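Local coordinates for heptaprenyl diphosphate synthase (HEPPP synthase) subunit 1 family protein (Staphylococcus aureus, PDB 5H9D) that probably serves as the non-catalytic partner of a farnesyl-pyrophosphate-synthase-like subunit in the two-component enzyme that makes heptaprenyl diphosphate, at residues Q11-E14 against R15-V19; A47-T50 against I51-M55; H65-K68 against H69-L72. All coordinates share one frame; numbering follows the deposited sequence.

Interaction 1. Residues Q11-E14 against R15-V19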
loop_
_atom_site.group_PDB
_atom_site.type_symbol
_atom_site.label_atom_id
_atom_site.label_comp_id
_atom_site.label_asym_id
_atom_site.label_seq_id
_atom_site.Cartn_x
_atom_site.Cartn_y
_atom_site.Cartn_z
ATOM N N GLN C 11 7.188 -19.071 -3.606
ATOM C CA GLN C 11 6.173 -18.044 -3.851
ATOM C C GLN C 11 6.805 -16.654 -3.912
ATOM O O GLN C 11 6.493 -15.885 -4.815
ATOM C CB GLN C 11 5.062 -18.078 -2.784
ATOM C CG GLN C 11 4.048 -19.184 -2.985
ATOM C CD GLN C 11 2.979 -19.247 -1.898
ATOM O OE1 GLN C 11 2.182 -18.330 -1.740
ATOM N NE2 GLN C 11 2.955 -20.343 -1.153
ATOM N N ILE C 12 7.696 -16.335 -2.969
ATOM C CA ILE C 12 8.352 -15.028 -2.957
ATOM C C ILE C 12 9.077 -14.862 -4.285
ATOM O O ILE C 12 9.215 -13.761 -4.819
ATOM C CB ILE C 12 9.385 -14.915 -1.819
ATOM C CG1 ILE C 12 8.687 -14.874 -0.464
ATOM C CG2 ILE C 12 10.232 -13.657 -2.000
ATOM C CD1 ILE C 12 7.993 -13.601 -0.178
ATOM N N GLU C 13 9.529 -15.989 -4.808
ATOM C CA GLU C 13 10.249 -16.065 -6.069
ATOM C C GLU C 13 9.445 -15.520 -7.232
ATOM O O GLU C 13 9.881 -14.608 -7.929
ATOM C CB GLU C 13 10.617 -17.522 -6.332
ATOM C CG GLU C 13 12.050 -17.851 -6.014
ATOM C CD GLU C 13 12.956 -17.237 -7.034
ATOM O OE1 GLU C 13 12.863 -17.665 -8.207
ATOM O OE2 GLU C 13 13.732 -16.323 -6.674
ATOM N N GLU C 14 8.270 -16.094 -7.448
ATOM C CA GLU C 14 7.420 -15.646 -8.538
ATOM C C GLU C 14 7.143 -14.153 -8.394
ATOM O O GLU C 14 7.314 -13.378 -9.343
ATOM C CB GLU C 14 6.106 -16.433 -8.548
ATOM C CG GLU C 14 5.607 -16.841 -7.163
ATOM C CD GLU C 14 4.083 -16.984 -7.081
ATOM O OE1 GLU C 14 3.373 -15.944 -7.181
ATOM O OE2 GLU C 14 3.604 -18.138 -6.921
ATOM N N ARG C 15 6.727 -13.763 -7.190
ATOM C CA ARG C 15 6.414 -12.374 -6.852
ATOM C C ARG C 15 7.618 -11.425 -7.021
ATOM O O ARG C 15 7.440 -10.260 -7.376
ATOM C CB ARG C 15 5.844 -12.304 -5.415
ATOM C CG ARG C 15 4.294 -12.142 -5.299
ATOM C CD ARG C 15 3.547 -12.967 -6.334
ATOM N NE ARG C 15 2.099 -12.754 -6.400
ATOM C CZ ARG C 15 1.256 -13.155 -5.463
ATOM N NH1 ARG C 15 1.728 -13.762 -4.387
ATOM N NH2 ARG C 15 -0.057 -13.035 -5.623
ATOM N N LEU C 16 8.834 -11.918 -6.799
ATOM C CA LEU C 16 10.009 -11.070 -6.945
ATOM C C LEU C 16 10.725 -11.180 -8.290
ATOM O O LEU C 16 11.936 -10.959 -8.374
ATOM C CB LEU C 16 11.022 -11.357 -5.840
ATOM C CG LEU C 16 10.749 -10.794 -4.456
ATOM C CD1 LEU C 16 11.977 -11.015 -3.589
ATOM C CD2 LEU C 16 10.418 -9.306 -4.577
ATOM N N LYS C 17 9.997 -11.511 -9.345
ATOM C CA LYS C 17 10.631 -11.631 -10.637
ATOM C C LYS C 17 11.425 -10.388 -11.016
ATOM O O LYS C 17 12.417 -10.060 -10.370
ATOM C CB LYS C 17 9.597 -11.957 -11.710
ATOM C CG LYS C 17 9.356 -13.455 -11.872
ATOM C CD LYS C 17 10.592 -14.140 -12.456
ATOM C CE LYS C 17 10.582 -15.676 -12.275
ATOM N NZ LYS C 17 11.190 -16.157 -10.986
ATOM N N GLY C 18 10.970 -9.701 -12.058
ATOM C CA GLY C 18 11.647 -8.522 -12.574
ATOM C C GLY C 18 12.435 -7.587 -11.677
ATOM O O GLY C 18 12.741 -6.474 -12.107
ATOM N N VAL C 19 12.775 -8.012 -10.461
ATOM C CA VAL C 19 13.520 -7.169 -9.527
ATOM C C VAL C 19 15.037 -7.381 -9.549
ATOM O O VAL C 19 15.532 -8.485 -9.311
ATOM C CB VAL C 19 13.026 -7.369 -8.082
ATOM C CG1 VAL C 19 13.783 -6.434 -7.151
ATOM C CG2 VAL C 19 11.523 -7.118 -8.002
#

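Interaction 2. Residues A47-T50 against I51-M55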
loop_
_atom_site.group_PDB
_atom_site.type_symbol
_atom_site.label_atom_id
_atom_site.label_comp_id
_atom_site.label_asym_id
_atom_site.label_seq_id
_atom_site.Cartn_x
_atom_site.Cartn_y
_atom_site.Cartn_z
ATOM N N ALA C 47 0.448 -18.696 4.839
ATOM C CA ALA C 47 -0.073 -17.346 5.061
ATOM C C ALA C 47 0.504 -16.889 6.393
ATOM O O ALA C 47 1.110 -15.822 6.490
ATOM C CB ALA C 47 -1.601 -17.336 5.107
ATOM N N CYS C 48 0.340 -17.721 7.412
ATOM C CA CYS C 48 0.850 -17.406 8.730
ATOM C C CYS C 48 2.376 -17.187 8.725
ATOM O O CYS C 48 2.893 -16.307 9.414
ATOM C CB CYS C 48 0.462 -18.527 9.697
ATOM S SG CYS C 48 1.332 -18.480 11.266
ATOM N N LEU C 49 3.108 -17.983 7.951
ATOM C CA LEU C 49 4.561 -17.826 7.888
ATOM C C LEU C 49 4.947 -16.564 7.055
ATOM O O LEU C 49 5.994 -15.934 7.301
ATOM C CB LEU C 49 5.201 -19.105 7.316
ATOM C CG LEU C 49 6.738 -19.146 7.169
ATOM C CD1 LEU C 49 7.477 -19.067 8.533
ATOM C CD2 LEU C 49 7.093 -20.412 6.437
ATOM N N THR C 50 4.082 -16.181 6.108
ATOM C CA THR C 50 4.326 -14.996 5.273
ATOM C C THR C 50 4.147 -13.680 6.030
ATOM O O THR C 50 4.969 -12.771 5.923
ATOM C CB THR C 50 3.366 -14.903 4.085
ATOM O OG1 THR C 50 3.124 -16.206 3.553
ATOM C CG2 THR C 50 3.964 -14.026 3.005
ATOM N N ILE C 51 3.057 -13.558 6.776
ATOM C CA ILE C 51 2.853 -12.326 7.498
ATOM C C ILE C 51 3.924 -12.171 8.586
ATOM O O ILE C 51 4.334 -11.055 8.910
ATOM C CB ILE C 51 1.415 -12.225 8.057
ATOM C CG1 ILE C 51 1.198 -10.821 8.608
ATOM C CG2 ILE C 51 1.155 -13.256 9.094
ATOM C CD1 ILE C 51 1.267 -9.750 7.550
ATOM N N ASP C 52 4.406 -13.296 9.107
ATOM C CA ASP C 52 5.454 -13.294 10.114
ATOM C C ASP C 52 6.752 -12.818 9.446
ATOM O O ASP C 52 7.593 -12.140 10.068
ATOM C CB ASP C 52 5.628 -14.721 10.676
ATOM C CG ASP C 52 6.842 -14.857 11.633
ATOM O OD1 ASP C 52 7.943 -15.217 11.163
ATOM O OD2 ASP C 52 6.700 -14.607 12.859
ATOM N N THR C 53 6.896 -13.165 8.166
ATOM C CA THR C 53 8.079 -12.812 7.381
ATOM C C THR C 53 8.166 -11.319 7.031
ATOM O O THR C 53 9.193 -10.668 7.282
ATOM C CB THR C 53 8.146 -13.652 6.057
ATOM O OG1 THR C 53 8.147 -15.048 6.369
ATOM C CG2 THR C 53 9.400 -13.340 5.283
ATOM N N SER C 54 7.111 -10.766 6.447
ATOM C CA SER C 54 7.167 -9.355 6.100
ATOM C C SER C 54 7.417 -8.545 7.367
ATOM O O SER C 54 8.377 -7.759 7.435
ATOM C CB SER C 54 5.880 -8.914 5.408
ATOM O OG SER C 54 4.737 -9.317 6.135
ATOM N N MET C 55 6.572 -8.774 8.372
ATOM C CA MET C 55 6.672 -8.103 9.663
ATOM C C MET C 55 8.104 -8.102 10.241
ATOM O O MET C 55 8.635 -7.057 10.618
ATOM C CB MET C 55 5.706 -8.766 10.645
ATOM C CG MET C 55 4.211 -8.614 10.307
ATOM S SD MET C 55 3.676 -6.947 10.527
ATOM C CE MET C 55 3.806 -6.276 8.827
#

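Interaction 3. Residues H65-K68 against H69-L72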
loop_
_atom_site.group_PDB
_atom_site.type_symbol
_atom_site.label_atom_id
_atom_site.label_comp_id
_atom_site.label_asym_id
_atom_site.label_seq_id
_atom_site.Cartn_x
_atom_site.Cartn_y
_atom_site.Cartn_z
ATOM N N HIS C 65 19.952 -1.721 9.442
ATOM C CA HIS C 65 20.188 -0.582 8.553
ATOM C C HIS C 65 20.027 -0.891 7.068
ATOM O O HIS C 65 20.717 -0.317 6.240
ATOM C CB HIS C 65 21.577 0.014 8.782
ATOM C CG HIS C 65 21.680 0.847 10.018
ATOM N ND1 HIS C 65 21.519 0.324 11.283
ATOM C CD2 HIS C 65 21.937 2.165 10.185
ATOM C CE1 HIS C 65 21.674 1.284 12.177
ATOM N NE2 HIS C 65 21.928 2.411 11.538
ATOM N N LEU C 66 19.119 -1.801 6.734
ATOM C CA LEU C 66 18.875 -2.123 5.341
ATOM C C LEU C 66 18.337 -0.849 4.667
ATOM O O LEU C 66 17.708 0.000 5.317
ATOM C CB LEU C 66 17.846 -3.244 5.240
ATOM C CG LEU C 66 18.093 -4.438 6.169
ATOM C CD1 LEU C 66 16.960 -5.449 6.001
ATOM C CD2 LEU C 66 19.436 -5.084 5.866
ATOM N N SER C 67 18.593 -0.704 3.369
ATOM C CA SER C 67 18.126 0.468 2.631
ATOM C C SER C 67 16.620 0.600 2.725
ATOM O O SER C 67 15.924 -0.324 3.130
ATOM C CB SER C 67 18.520 0.373 1.156
ATOM O OG SER C 67 17.925 -0.760 0.548
ATOM N N LYS C 68 16.118 1.756 2.331
ATOM C CA LYS C 68 14.688 2.009 2.364
ATOM C C LYS C 68 13.925 1.144 1.357
ATOM O O LYS C 68 12.859 0.624 1.667
ATOM C CB LYS C 68 14.451 3.488 2.107
ATOM C CG LYS C 68 14.832 4.380 3.286
ATOM C CD LYS C 68 16.075 3.920 4.033
ATOM C CE LYS C 68 16.393 4.878 5.170
ATOM N NZ LYS C 68 16.617 6.261 4.639
ATOM N N HIS C 69 14.480 0.984 0.159
ATOM C CA HIS C 69 13.869 0.175 -0.882
ATOM C C HIS C 69 13.566 -1.211 -0.333
ATOM O O HIS C 69 12.798 -1.966 -0.914
ATOM C CB HIS C 69 14.810 0.093 -2.096
ATOM C CG HIS C 69 15.146 -1.308 -2.538
ATOM N ND1 HIS C 69 14.272 -2.102 -3.252
ATOM C CD2 HIS C 69 16.260 -2.057 -2.345
ATOM C CE1 HIS C 69 14.828 -3.278 -3.473
ATOM N NE2 HIS C 69 16.034 -3.277 -2.932
ATOM N N SER C 70 14.164 -1.544 0.795
ATOM C CA SER C 70 13.902 -2.833 1.416
ATOM C C SER C 70 12.447 -2.925 1.931
ATOM O O SER C 70 11.866 -4.019 2.023
ATOM C CB SER C 70 14.883 -3.028 2.559
ATOM O OG SER C 70 16.183 -2.709 2.108
ATOM N N ILE C 71 11.890 -1.760 2.272
ATOM C CA ILE C 71 10.527 -1.615 2.756
ATOM C C ILE C 71 9.531 -2.138 1.704
ATOM O O ILE C 71 8.561 -2.829 2.048
ATOM C CB ILE C 71 10.203 -0.107 3.051
ATOM C CG1 ILE C 71 11.211 0.472 4.053
ATOM C CG2 ILE C 71 8.777 0.052 3.605
ATOM C CD1 ILE C 71 10.960 1.951 4.409
ATOM N N LEU C 72 9.767 -1.818 0.424
ATOM C CA LEU C 72 8.870 -2.270 -0.637
ATOM C C LEU C 72 8.804 -3.777 -0.691
ATOM O O LEU C 72 7.751 -4.360 -0.935
ATOM C CB LEU C 72 9.303 -1.710 -1.981
ATOM C CG LEU C 72 9.346 -0.179 -1.910
ATOM C CD1 LEU C 72 10.021 0.370 -3.135
ATOM C CD2 LEU C 72 7.947 0.407 -1.707
#

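Interaction 1. Residues Q11-E14 against R15-V19
Ile12 lays its CG2 methyl beside the end of Leu16, CG2 to CD1 being 3.5 Å, with the two side chains next to each other and pointing the same way. The methyl gets there because CG2 stands opposite the backbone N about CA-CB, while CG1 (chi1 -69°) lies opposite the carbonyl carbon. Both residues are buried: Ile12 also rests on Ile77 and Leu16 on Leu76, both of helix 70-88.

One residue on from Ile12, Glu13 sends OE1 to Lys17 NZ in a 3.6 Å salt bridge, reached by a lysine chain that folds at chi2 and again at chi4. All this happens at the C-terminal end of helix 4-15, where the turn is coming undone. Leu16 N still reaches Ile12 O at 2.7 Å, but the N-H points there at only 133°, and Leu16 is the first residue to leave helical angles. Lys17 N then bonds to Glu14 O at 3.3 Å, a three-residue step.

Glu14 and Arg15 run alongside each other. Glu14 OE1 sits over one face of the guanidinium, 3.5 Å from Arg15 NE and well out of the guanidinium plane, so charge alone links them and no N-H points at the oxygen. The stronger partner of Arg15 is Glu135 of the farnesyl pyrophosphate synthetase chain, which meets NH2 in a salt bridge.

Interaction 2. Residues A47-T50 against I51-M55
Thr53 turns its hydroxyl back on Leu49, one turn earlier in helix 43-65, and OG1 donates to Leu49 O at 2.5 Å. This is the familiar alpha-helical threonine bond to the carbonyl four residues back, here in a buried helix among helices, consistent with the all-alpha bundle of the terpene synthase clan. It depends on chi1 of -57°, which puts OG1 beside the backbone N and opposite the carbonyl carbon, with CG2 taking the other branch. The hydroxyl comes in 28° off the carbonyl plane, and Leu49 O also takes a weak bond from Thr53 N, so one oxygen is shared by two donors of the same residue.

On another part of the helix surface, Ile51 brings CG2 to 3.5 Å from Cys48 O, while CG1 extends opposite the backbone N. The backbone bonds beneath are uneven in strength: Ile51 N reaches Ala47 O at 3.0 Å, whereas Asp52 N to Cys48 O is weak.

Further out, the helix is packed on several flanks: Leu49, Thr50 and Thr53 touch Leu8 of helix 4-15, and Ile51 meets Phe132, Phe81 and Ile101 of three other helices. Within helix 43-65 itself, Asp52 OD1 forms a salt bridge with Arg56 NH1.

Interaction 3. Residues H65-K68 against H69-L72
Ser67 and Ser70 join hydroxyl to hydroxyl across a type I beta turn that leads into helix 70-88, with Ser67 OG giving its proton to Ser70 OG at 3.0 Å. The two side chains take different conformations to meet. Ser67 OG stands between the backbone N and the carbonyl carbon (chi1 62°), whereas Ser70 OG lies opposite its carbonyl carbon and beside its own N (chi1 -48°). That second setting swings Ser70 OG back over the turn, where it donates to Ser67 O at 2.6 Å, entering from above the carbonyl plane. Glu23, from the loop before helix 29-32, reinforces the corner: its OE1 accepts from Ser67 N and is a weaker, competing acceptor for the one proton of Ser70 OG.

Leu66 CB lies 3.6 Å from Ser70 OG, its side chain resting on Ile61 of helix 43-65. Ser67 OG also meets the His69 imidazole, which turns its edge to the oxygen, close to the ring plane, with CD2 at 3.6 Å. That ring also meets Phe148 of the farnesyl pyrophosphate synthetase chain, their planes about 35° apart.

Ile71 places CG1 opposite its carbonyl carbon and beside its own N, and this branch comes closest to Lys68, CG1 lying 2.9 Å from Lys68 O. The same oxygen receives Ile71 N at 2.6 Å.

Interaction 2 is the core contact, centred about 6 Å from the middle of the chain, while interactions 1 and 3 lie about 21 and 19 Å out, on the same side of it. Interactions 1 and 2 both pack side chains on helix 70-88, the helix that interaction 3 begins; 11-19 marks the end of helix 4-15. All three reach the farnesyl pyrophosphate synthetase chain: interaction 1 by a salt bridge and by backbone oxygens bonded to its side chains, interaction 3 by rings and aliphatic packing, interaction 2 at Met55. Chemistry follows place: ion pairs at the outlying helix end, serine hydroxyls at the turn, and a threonine hydroxyl returned to its own backbone inside.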